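Local coordinates for protein naphthalene dioxygenase large subunit (Rhodococcus sp., PDB 2B1X) that serves as the large subunit of a Rieske-type non-haem iron oxygenase, carrying a [2Fe-2S] cluster and a separate mononuclear iron site, at residues 283-286 with 287-291; 346-349 with 350-353; 354-357 with 358-362. One frame throughout, in Å; residues are numbered along the deposited sequence.

Contact 1: residues 283-286 with 287-291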
ATOM      1  N   GLU A 283     -46.009 -19.612 -19.652  1.00 20.83           N
ATOM      2  CA  GLU A 283     -45.837 -18.206 -19.269  1.00 20.69           C
ATOM      3  C   GLU A 283     -44.362 -17.781 -19.324  1.00 19.77           C
ATOM      4  O   GLU A 283     -44.054 -16.706 -19.844  1.00 18.99           O
ATOM      5  CB  GLU A 283     -46.431 -17.932 -17.883  1.00 21.09           C
ATOM      6  CG  GLU A 283     -47.938 -18.159 -17.806  1.00 24.00           C
ATOM      7  CD  GLU A 283     -48.328 -19.598 -17.462  1.00 27.36           C
ATOM      8  OE1 GLU A 283     -49.539 -19.827 -17.195  1.00 31.09           O
ATOM      9  OE2 GLU A 283     -47.450 -20.504 -17.456  1.00 27.70           O
ATOM     10  N   GLN A 284     -43.468 -18.637 -18.823  1.00 18.84           N
ATOM     11  CA  GLN A 284     -42.018 -18.373 -18.856  1.00 18.45           C
ATOM     12  C   GLN A 284     -41.548 -18.343 -20.305  1.00 18.41           C
ATOM     13  O   GLN A 284     -40.798 -17.439 -20.699  1.00 18.97           O
ATOM     14  CB  GLN A 284     -41.242 -19.420 -18.045  1.00 17.62           C
ATOM     15  CG  GLN A 284     -41.449 -19.287 -16.545  1.00 16.66           C
ATOM     16  CD  GLN A 284     -40.885 -20.429 -15.758  1.00 16.09           C
ATOM     17  OE1 GLN A 284     -41.041 -21.585 -16.147  1.00 18.03           O
ATOM     18  NE2 GLN A 284     -40.227 -20.121 -14.636  1.00 16.36           N
ATOM     19  N   VAL A 285     -42.014 -19.312 -21.092  1.00 18.44           N
ATOM     20  CA  VAL A 285     -41.635 -19.443 -22.501  1.00 18.13           C
ATOM     21  C   VAL A 285     -41.963 -18.173 -23.303  1.00 18.61           C
ATOM     22  O   VAL A 285     -41.124 -17.675 -24.080  1.00 17.99           O
ATOM     23  CB  VAL A 285     -42.293 -20.679 -23.161  1.00 18.23           C
ATOM     24  CG1 VAL A 285     -42.069 -20.679 -24.683  1.00 17.74           C
ATOM     25  CG2 VAL A 285     -41.787 -21.993 -22.544  1.00 17.49           C
ATOM     26  N   GLU A 286     -43.190 -17.657 -23.128  1.00 18.48           N
ATOM     27  CA  GLU A 286     -43.602 -16.453 -23.839  1.00 18.57           C
ATOM     28  C   GLU A 286     -42.894 -15.167 -23.376  1.00 17.80           C
ATOM     29  O   GLU A 286     -42.670 -14.261 -24.177  1.00 17.28           O
ATOM     30  CB  GLU A 286     -45.139 -16.296 -23.834  1.00 19.03           C
ATOM     31  CG  GLU A 286     -45.885 -17.349 -24.659  1.00 21.77           C
ATOM     32  CD  GLU A 286     -45.246 -17.622 -26.020  1.00 25.76           C
ATOM     33  OE1 GLU A 286     -45.026 -16.652 -26.794  1.00 26.01           O
ATOM     34  OE2 GLU A 286     -44.957 -18.806 -26.310  1.00 27.85           O
ATOM     35  N   ILE A 287     -42.541 -15.075 -22.099  1.00 17.80           N
ATOM     36  CA  ILE A 287     -41.702 -13.956 -21.650  1.00 17.74           C
ATOM     37  C   ILE A 287     -40.306 -14.038 -22.284  1.00 17.76           C
ATOM     38  O   ILE A 287     -39.757 -13.017 -22.718  1.00 17.42           O
ATOM     39  CB  ILE A 287     -41.649 -13.878 -20.094  1.00 17.81           C
ATOM     40  CG1 ILE A 287     -42.982 -13.337 -19.556  1.00 17.56           C
ATOM     41  CG2 ILE A 287     -40.439 -13.086 -19.611  1.00 17.94           C
ATOM     42  CD1 ILE A 287     -43.196 -13.531 -18.048  1.00 14.62           C
ATOM     43  N   PHE A 288     -39.745 -15.251 -22.375  1.00 18.03           N
ATOM     44  CA  PHE A 288     -38.393 -15.402 -22.936  1.00 18.08           C
ATOM     45  C   PHE A 288     -38.351 -15.233 -24.451  1.00 18.55           C
ATOM     46  O   PHE A 288     -37.340 -14.794 -25.007  1.00 19.09           O
ATOM     47  CB  PHE A 288     -37.776 -16.749 -22.551  1.00 17.47           C
ATOM     48  CG  PHE A 288     -36.319 -16.888 -22.934  1.00 17.68           C
ATOM     49  CD1 PHE A 288     -35.386 -15.905 -22.574  1.00 17.98           C
ATOM     50  CD2 PHE A 288     -35.872 -18.016 -23.613  1.00 18.07           C
ATOM     51  CE1 PHE A 288     -34.020 -16.033 -22.901  1.00 17.58           C
ATOM     52  CE2 PHE A 288     -34.508 -18.159 -23.945  1.00 18.89           C
ATOM     53  CZ  PHE A 288     -33.582 -17.157 -23.591  1.00 18.95           C
ATOM     54  N   ARG A 289     -39.445 -15.578 -25.126  1.00 18.97           N
ATOM     55  CA  ARG A 289     -39.429 -15.685 -26.585  1.00 19.20           C
ATOM     56  C   ARG A 289     -38.802 -14.485 -27.354  1.00 19.22           C
ATOM     57  O   ARG A 289     -37.996 -14.701 -28.281  1.00 18.62           O
ATOM     58  CB  ARG A 289     -40.825 -15.979 -27.115  1.00 19.07           C
ATOM     59  CG  ARG A 289     -40.858 -16.338 -28.586  1.00 20.61           C
ATOM     60  CD  ARG A 289     -42.275 -16.512 -29.160  1.00 23.04           C
ATOM     61  NE  ARG A 289     -42.964 -17.642 -28.533  1.00 24.89           N
ATOM     62  CZ  ARG A 289     -42.852 -18.908 -28.929  1.00 26.51           C
ATOM     63  NH1 ARG A 289     -42.078 -19.221 -29.957  1.00 26.46           N
ATOM     64  NH2 ARG A 289     -43.512 -19.864 -28.287  1.00 27.81           N
ATOM     65  N   PRO A 290     -39.196 -13.255 -27.022  1.00 19.16           N
ATOM     66  CA  PRO A 290     -38.671 -12.070 -27.706  1.00 19.56           C
ATOM     67  C   PRO A 290     -37.496 -11.373 -26.967  1.00 19.33           C
ATOM     68  O   PRO A 290     -37.183 -10.239 -27.266  1.00 20.07           O
ATOM     69  CB  PRO A 290     -39.885 -11.146 -27.721  1.00 19.60           C
ATOM     70  CG  PRO A 290     -40.621 -11.478 -26.457  1.00 20.04           C
ATOM     71  CD  PRO A 290     -40.200 -12.867 -26.010  1.00 19.77           C
ATOM     72  N   THR A 291     -36.846 -12.047 -26.028  1.00 18.71           N
ATOM     73  CA  THR A 291     -35.775 -11.409 -25.240  1.00 18.19           C
ATOM     74  C   THR A 291     -34.511 -11.136 -26.048  1.00 16.58           C
ATOM     75  O   THR A 291     -34.104 -11.966 -26.871  1.00 16.45           O
ATOM     76  CB  THR A 291     -35.434 -12.313 -24.054  1.00 18.41           C
ATOM     77  OG1 THR A 291     -36.527 -12.277 -23.125  1.00 21.01           O
ATOM     78  CG2 THR A 291     -34.217 -11.780 -23.254  1.00 19.93           C
TER
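E286 and R289 form an i to i+3 salt bridge where the short helix 282-288 gives way to a turn, in the catalytic domain of the subunit. The pairing is bidentate and uses the NE edge of the guanidinium: R289 NE reaches E286 OE1 at 2.9 Å, and R289 NH2 reaches E286 OE2 at 2.7 Å. The second bond is the straighter, 164° at the hydrogen; it uses the syn lone pair of OE2 and lies almost exactly in the guanidinium plane. Carboxylate and guanidinium are nearly coplanar, 20° apart, a geometry that should limit rotation of both groups. The glutamate chain folds at chi2 (-44°) to bring its carboxylate alongside the arginine, while V285 CG1 approaches R289 NH2 obliquely at 4.0 Å. Along the backbone F288 N bonds to Q284 O at 3.0 Å, whereas the bond from R289 N to V285 O is weak. P290 CD rests 3.4 Å from E286 O, and F288 to T291 form a type I turn. R289 NH1 has a second anionic partner in E264. On the buried side, I287 packs against F175 and I179 of helix 174-181 and against I253 of strand 250-254, while Q284 NE2 ties the helix to F175 O and D178.

Contact 2: residues 346-349 with 350-353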
ATOM      1  N   ALA A 346     -25.174 -27.403 -25.625  1.00 17.61           N
ATOM      2  CA  ALA A 346     -25.037 -26.540 -26.785  1.00 17.26           C
ATOM      3  C   ALA A 346     -23.920 -27.100 -27.670  1.00 16.98           C
ATOM      4  O   ALA A 346     -22.975 -27.705 -27.171  1.00 16.24           O
ATOM      5  CB  ALA A 346     -24.749 -25.120 -26.379  1.00 17.57           C
ATOM      6  N   PRO A 347     -24.054 -26.961 -28.987  1.00 16.95           N
ATOM      7  CA  PRO A 347     -23.013 -27.433 -29.903  1.00 17.46           C
ATOM      8  C   PRO A 347     -21.750 -26.626 -29.653  1.00 17.53           C
ATOM      9  O   PRO A 347     -21.871 -25.466 -29.238  1.00 17.17           O
ATOM     10  CB  PRO A 347     -23.569 -27.118 -31.295  1.00 17.13           C
ATOM     11  CG  PRO A 347     -25.035 -26.811 -31.099  1.00 18.17           C
ATOM     12  CD  PRO A 347     -25.181 -26.327 -29.686  1.00 17.60           C
ATOM     13  N   ASP A 348     -20.584 -27.213 -29.914  1.00 17.93           N
ATOM     14  CA  ASP A 348     -19.291 -26.575 -29.607  1.00 18.51           C
ATOM     15  C   ASP A 348     -19.085 -25.252 -30.333  1.00 18.08           C
ATOM     16  O   ASP A 348     -18.480 -24.334 -29.789  1.00 17.50           O
ATOM     17  CB  ASP A 348     -18.139 -27.509 -29.936  1.00 19.16           C
ATOM     18  CG  ASP A 348     -17.952 -28.572 -28.893  1.00 22.70           C
ATOM     19  OD1 ASP A 348     -17.078 -29.448 -29.082  1.00 26.61           O
ATOM     20  OD2 ASP A 348     -18.630 -28.604 -27.836  1.00 27.68           O
ATOM     21  N   TRP A 349     -19.594 -25.159 -31.557  1.00 17.13           N
ATOM     22  CA  TRP A 349     -19.482 -23.924 -32.311  1.00 17.11           C
ATOM     23  C   TRP A 349     -20.149 -22.783 -31.520  1.00 16.63           C
ATOM     24  O   TRP A 349     -19.591 -21.679 -31.438  1.00 15.30           O
ATOM     25  CB  TRP A 349     -20.045 -24.062 -33.749  1.00 17.20           C
ATOM     26  CG  TRP A 349     -21.541 -24.225 -33.857  1.00 17.99           C
ATOM     27  CD1 TRP A 349     -22.224 -25.395 -34.021  1.00 20.25           C
ATOM     28  CD2 TRP A 349     -22.530 -23.192 -33.819  1.00 19.51           C
ATOM     29  NE1 TRP A 349     -23.577 -25.154 -34.095  1.00 20.79           N
ATOM     30  CE2 TRP A 349     -23.795 -23.809 -33.970  1.00 21.12           C
ATOM     31  CE3 TRP A 349     -22.481 -21.797 -33.687  1.00 21.05           C
ATOM     32  CZ2 TRP A 349     -24.996 -23.084 -33.982  1.00 22.13           C
ATOM     33  CZ3 TRP A 349     -23.666 -21.077 -33.687  1.00 21.84           C
ATOM     34  CH2 TRP A 349     -24.914 -21.724 -33.831  1.00 21.49           C
ATOM     35  N   PHE A 350     -21.324 -23.063 -30.936  1.00 15.97           N
ATOM     36  CA  PHE A 350     -22.052 -22.044 -30.177  1.00 16.04           C
ATOM     37  C   PHE A 350     -21.350 -21.655 -28.879  1.00 16.11           C
ATOM     38  O   PHE A 350     -21.339 -20.475 -28.510  1.00 16.20           O
ATOM     39  CB  PHE A 350     -23.478 -22.484 -29.888  1.00 15.77           C
ATOM     40  CG  PHE A 350     -24.281 -21.459 -29.160  1.00 16.30           C
ATOM     41  CD1 PHE A 350     -24.320 -21.451 -27.751  1.00 16.51           C
ATOM     42  CD2 PHE A 350     -24.997 -20.493 -29.862  1.00 16.57           C
ATOM     43  CE1 PHE A 350     -25.069 -20.502 -27.071  1.00 16.57           C
ATOM     44  CE2 PHE A 350     -25.747 -19.534 -29.179  1.00 15.46           C
ATOM     45  CZ  PHE A 350     -25.778 -19.555 -27.782  1.00 17.16           C
ATOM     46  N   LYS A 351     -20.770 -22.637 -28.194  1.00 15.48           N
ATOM     47  CA  LYS A 351     -20.010 -22.374 -26.953  1.00 15.81           C
ATOM     48  C   LYS A 351     -18.865 -21.382 -27.194  1.00 15.97           C
ATOM     49  O   LYS A 351     -18.712 -20.400 -26.462  1.00 16.21           O
ATOM     50  CB  LYS A 351     -19.466 -23.678 -26.356  1.00 14.81           C
ATOM     51  CG  LYS A 351     -20.544 -24.605 -25.781  1.00 14.61           C
ATOM     52  CD  LYS A 351     -19.919 -25.783 -24.998  1.00 14.56           C
ATOM     53  CE  LYS A 351     -20.929 -26.892 -24.707  1.00 15.19           C
ATOM     54  NZ  LYS A 351     -20.371 -27.959 -23.839  1.00 16.54           N
ATOM     55  N   ASP A 352     -18.098 -21.616 -28.254  1.00 16.64           N
ATOM     56  CA  ASP A 352     -17.016 -20.720 -28.645  1.00 16.95           C
ATOM     57  C   ASP A 352     -17.512 -19.318 -29.036  1.00 16.57           C
ATOM     58  O   ASP A 352     -16.969 -18.301 -28.592  1.00 16.57           O
ATOM     59  CB  ASP A 352     -16.216 -21.310 -29.809  1.00 17.40           C
ATOM     60  CG  ASP A 352     -14.924 -20.540 -30.059  1.00 20.82           C
ATOM     61  OD1 ASP A 352     -14.131 -20.373 -29.098  1.00 25.72           O
ATOM     62  OD2 ASP A 352     -14.626 -20.029 -31.149  1.00 23.79           O
ATOM     63  N   GLU A 353     -18.538 -19.270 -29.868  1.00 15.75           N
ATOM     64  CA  GLU A 353     -19.134 -17.989 -30.267  1.00 15.91           C
ATOM     65  C   GLU A 353     -19.680 -17.204 -29.096  1.00 14.74           C
ATOM     66  O   GLU A 353     -19.516 -15.986 -29.030  1.00 14.80           O
ATOM     67  CB  GLU A 353     -20.254 -18.190 -31.304  1.00 15.68           C
ATOM     68  CG  GLU A 353     -19.776 -18.494 -32.714  1.00 18.88           C
ATOM     69  CD  GLU A 353     -18.728 -17.516 -33.235  1.00 24.19           C
ATOM     70  OE1 GLU A 353     -18.864 -16.289 -33.010  1.00 24.14           O
ATOM     71  OE2 GLU A 353     -17.759 -17.972 -33.880  1.00 26.65           O
TER
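The first turn of helix 348-361, with P347 at its N-cap position, carries an edge-to-face aromatic pair of adjacent residues, W349 and F350. In this T-shaped pair the edge of F350 is directed at the face of the W349 six-membered ring, with the planes at 85° and the centroids 5.8 Å apart. The tryptophan's first torsion (chi1 69°) sets CG between the backbone N and the carbonyl carbon and swings the indole back over the start of the next residue. F350 CB sits over the indole face in a CH-pi contact, 4.0 Å from the centroid of the six-membered ring and only 9° off its normal. The phenyl group, with CG anti to its own backbone N, turns inward, where A346 CB meets F350 CD1 at 3.9 Å. The ring also packs on L268 and P269 and on V342 and T318 of strands 333-343 and 318-330, so the aromatic pair joins the exposed indole to the interior beside the large antiparallel sheet. The helical ladder starts at P347 O, which accepts K351 N at 3.2 Å and, weakly, F350 N; D352 N and E353 N follow with nearly straight bonds to D348 O and W349 O. K351 runs back extended along the turn, and its ammonium is hydrogen-bonded to Q189 OE1 and K344 O. D348 OD2 stays 4.4 Å from K351 NZ, too far for a salt bridge, whereas K351 CE passes 3.3 Å from A346 O.

Contact 3: residues 354-357 with 358-362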
ATOM      1  N   SER A 354     -20.346 -17.893 -28.180  1.00 14.32           N
ATOM      2  CA  SER A 354     -20.974 -17.230 -27.037  1.00 13.79           C
ATOM      3  C   SER A 354     -19.900 -16.685 -26.061  1.00 13.68           C
ATOM      4  O   SER A 354     -20.035 -15.603 -25.505  1.00 13.50           O
ATOM      5  CB  SER A 354     -21.909 -18.227 -26.327  1.00 13.84           C
ATOM      6  OG  SER A 354     -22.445 -17.691 -25.138  1.00 12.89           O
ATOM      7  N   TYR A 355     -18.841 -17.466 -25.892  1.00 12.94           N
ATOM      8  CA  TYR A 355     -17.649 -17.102 -25.135  1.00 12.48           C
ATOM      9  C   TYR A 355     -16.979 -15.846 -25.668  1.00 12.09           C
ATOM     10  O   TYR A 355     -16.638 -14.948 -24.884  1.00 12.19           O
ATOM     11  CB  TYR A 355     -16.664 -18.284 -25.176  1.00 12.49           C
ATOM     12  CG  TYR A 355     -15.203 -17.962 -24.891  1.00 12.61           C
ATOM     13  CD1 TYR A 355     -14.808 -17.372 -23.682  1.00 13.71           C
ATOM     14  CD2 TYR A 355     -14.221 -18.281 -25.813  1.00 13.80           C
ATOM     15  CE1 TYR A 355     -13.445 -17.103 -23.429  1.00 13.54           C
ATOM     16  CE2 TYR A 355     -12.872 -18.035 -25.573  1.00 14.06           C
ATOM     17  CZ  TYR A 355     -12.498 -17.434 -24.362  1.00 13.92           C
ATOM     18  OH  TYR A 355     -11.171 -17.193 -24.110  1.00 15.88           O
ATOM     19  N   LYS A 356     -16.770 -15.769 -26.980  1.00 11.82           N
ATOM     20  CA  LYS A 356     -16.181 -14.569 -27.578  1.00 12.44           C
ATOM     21  C   LYS A 356     -17.124 -13.336 -27.458  1.00 12.16           C
ATOM     22  O   LYS A 356     -16.671 -12.214 -27.203  1.00 12.06           O
ATOM     23  CB  LYS A 356     -15.743 -14.810 -29.024  1.00 13.64           C
ATOM     24  CG  LYS A 356     -14.718 -15.969 -29.243  1.00 14.55           C
ATOM     25  CD  LYS A 356     -13.399 -15.718 -28.475  1.00 23.59           C
ATOM     26  CE  LYS A 356     -12.281 -16.702 -28.826  1.00 24.45           C
ATOM     27  NZ  LYS A 356     -11.938 -16.752 -30.323  1.00 29.15           N
ATOM     28  N   SER A 357     -18.424 -13.543 -27.614  1.00 11.51           N
ATOM     29  CA  SER A 357     -19.370 -12.442 -27.440  1.00 11.14           C
ATOM     30  C   SER A 357     -19.320 -11.865 -26.022  1.00 10.59           C
ATOM     31  O   SER A 357     -19.291 -10.638 -25.849  1.00 10.63           O
ATOM     32  CB  SER A 357     -20.773 -12.892 -27.800  1.00 11.11           C
ATOM     33  OG  SER A 357     -20.845 -12.958 -29.198  1.00 12.30           O
ATOM     34  N   TYR A 358     -19.315 -12.746 -25.025  1.00  9.97           N
ATOM     35  CA  TYR A 358     -19.101 -12.343 -23.633  1.00 10.74           C
ATOM     36  C   TYR A 358     -17.749 -11.630 -23.425  1.00 11.12           C
ATOM     37  O   TYR A 358     -17.673 -10.593 -22.732  1.00 11.43           O
ATOM     38  CB  TYR A 358     -19.118 -13.597 -22.738  1.00 10.30           C
ATOM     39  CG  TYR A 358     -18.408 -13.411 -21.391  1.00 10.33           C
ATOM     40  CD1 TYR A 358     -19.006 -12.658 -20.365  1.00 10.19           C
ATOM     41  CD2 TYR A 358     -17.154 -13.979 -21.146  1.00 10.43           C
ATOM     42  CE1 TYR A 358     -18.380 -12.463 -19.151  1.00 12.26           C
ATOM     43  CE2 TYR A 358     -16.496 -13.778 -19.875  1.00 12.45           C
ATOM     44  CZ  TYR A 358     -17.136 -13.034 -18.902  1.00 13.91           C
ATOM     45  OH  TYR A 358     -16.529 -12.858 -17.668  1.00 14.58           O
ATOM     46  N   LEU A 359     -16.681 -12.210 -23.993  1.00 10.79           N
ATOM     47  CA  LEU A 359     -15.314 -11.834 -23.596  1.00 11.16           C
ATOM     48  C   LEU A 359     -14.941 -10.420 -24.066  1.00 11.76           C
ATOM     49  O   LEU A 359     -14.253  -9.681 -23.322  1.00 12.68           O
ATOM     50  CB  LEU A 359     -14.303 -12.862 -24.104  1.00 10.73           C
ATOM     51  CG  LEU A 359     -12.862 -12.784 -23.611  1.00 11.58           C
ATOM     52  CD1 LEU A 359     -12.746 -13.072 -22.126  1.00 10.17           C
ATOM     53  CD2 LEU A 359     -11.982 -13.692 -24.419  1.00  9.06           C
ATOM     54  N   ARG A 360     -15.416 -10.031 -25.253  1.00 10.69           N
ATOM     55  CA  ARG A 360     -15.033  -8.746 -25.858  1.00 10.76           C
ATOM     56  C   ARG A 360     -15.916  -7.607 -25.384  1.00 11.39           C
ATOM     57  O   ARG A 360     -15.567  -6.430 -25.607  1.00 11.57           O
ATOM     58  CB  ARG A 360     -15.008  -8.816 -27.397  1.00 10.30           C
ATOM     59  CG  ARG A 360     -13.718  -9.442 -27.947  1.00 10.59           C
ATOM     60  CD  ARG A 360     -13.729 -10.967 -27.834  1.00 12.24           C
ATOM     61  NE  ARG A 360     -12.670 -11.668 -28.566  1.00 12.24           N
ATOM     62  CZ  ARG A 360     -12.734 -12.022 -29.850  1.00 12.34           C
ATOM     63  NH1 ARG A 360     -13.803 -11.719 -30.593  1.00 10.75           N
ATOM     64  NH2 ARG A 360     -11.713 -12.686 -30.379  1.00  8.59           N
ATOM     65  N   THR A 361     -17.016  -7.952 -24.684  1.00 11.11           N
ATOM     66  CA  THR A 361     -17.981  -6.962 -24.172  1.00 11.21           C
ATOM     67  C   THR A 361     -17.919  -6.784 -22.671  1.00 12.13           C
ATOM     68  O   THR A 361     -17.831  -5.649 -22.189  1.00 12.61           O
ATOM     69  CB  THR A 361     -19.450  -7.255 -24.638  1.00 10.86           C
ATOM     70  OG1 THR A 361     -19.872  -8.542 -24.169  1.00 11.57           O
ATOM     71  CG2 THR A 361     -19.524  -7.349 -26.174  1.00  9.79           C
ATOM     72  N   PHE A 362     -17.942  -7.906 -21.942  1.00 12.53           N
ATOM     73  CA  PHE A 362     -17.938  -7.881 -20.492  1.00 12.22           C
ATOM     74  C   PHE A 362     -16.696  -8.586 -19.914  1.00 12.07           C
ATOM     75  O   PHE A 362     -15.837  -9.049 -20.657  1.00 13.48           O
ATOM     76  CB  PHE A 362     -19.286  -8.402 -19.925  1.00 11.30           C
ATOM     77  CG  PHE A 362     -20.402  -7.408 -20.105  1.00 13.20           C
ATOM     78  CD1 PHE A 362     -21.047  -7.283 -21.337  1.00  9.96           C
ATOM     79  CD2 PHE A 362     -20.747  -6.539 -19.081  1.00 13.21           C
ATOM     80  CE1 PHE A 362     -22.038  -6.306 -21.526  1.00 13.01           C
ATOM     81  CE2 PHE A 362     -21.763  -5.553 -19.250  1.00 15.38           C
ATOM     82  CZ  PHE A 362     -22.392  -5.439 -20.492  1.00 13.42           C
TER
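K356 and R360 lie side by side one turn apart in the later turns of helix 348-361. The lysine chain, bent at chi2 (-60°), lays its CD over one face of the R360 guanidinium, 4.0 Å from R360 CZ and displaced toward the rim. The two cationic ends come near each other, K356 NZ and R360 NH2 being 4.1 Å apart. That proximity is probably eased by the small subunit, whose D68 O accepts a bond from R360 NH2 and whose D69 and D70 give long, weak ion pairs; R360 NH1 is held by K311 O of the same chain, and the Y355 hydroxyl bonds to D68 of the small subunit. Y355 and L359 lie alongside each other and point the same way, with L359 CD2 meeting Y355 CZ obliquely at 3.8 Å. Y358 brings its ring edge toward Y355 O, with CD2 at 3.9 Å, while Y358 N makes a nearly straight bond of 3.0 Å to S354 O. S357 contributes its carbonyl: T361 OG1 donates to S357 O at 2.7 Å in the carbonyl plane, a side-chain bond back to the preceding turn. The T361 side chain is about 9 Å from the iron(III) ion. On the sheet side, Y358 bonds to S338 and meets the F340 ring on strand 333-343, S354 and T361 pack on F320 of strand 318-330, and L359 touches Q195 of strand 188-199.

Overall arrangement
All three contacts belong to the catalytic domain. Contacts 2 and 3 are successive parts of one helix, 348-361, with centres about 12 Å apart, whereas contact 1 lies on the separate helix 282-288 and the turn after it and touches neither; its centre is about 22 Å from that of contact 2 and 23 Å from that of contact 3. Contacts 1 and 2 are partly buried and rely on different chemistry, a bidentate ion pair in one and a T-shaped aromatic pair in the other. Contact 3 is buried, and it alone meets the small subunit, whose aspartates face its basic and phenolic groups. Helix 348-361 thus passes from a partly exposed start to an enclosed end nearer the iron.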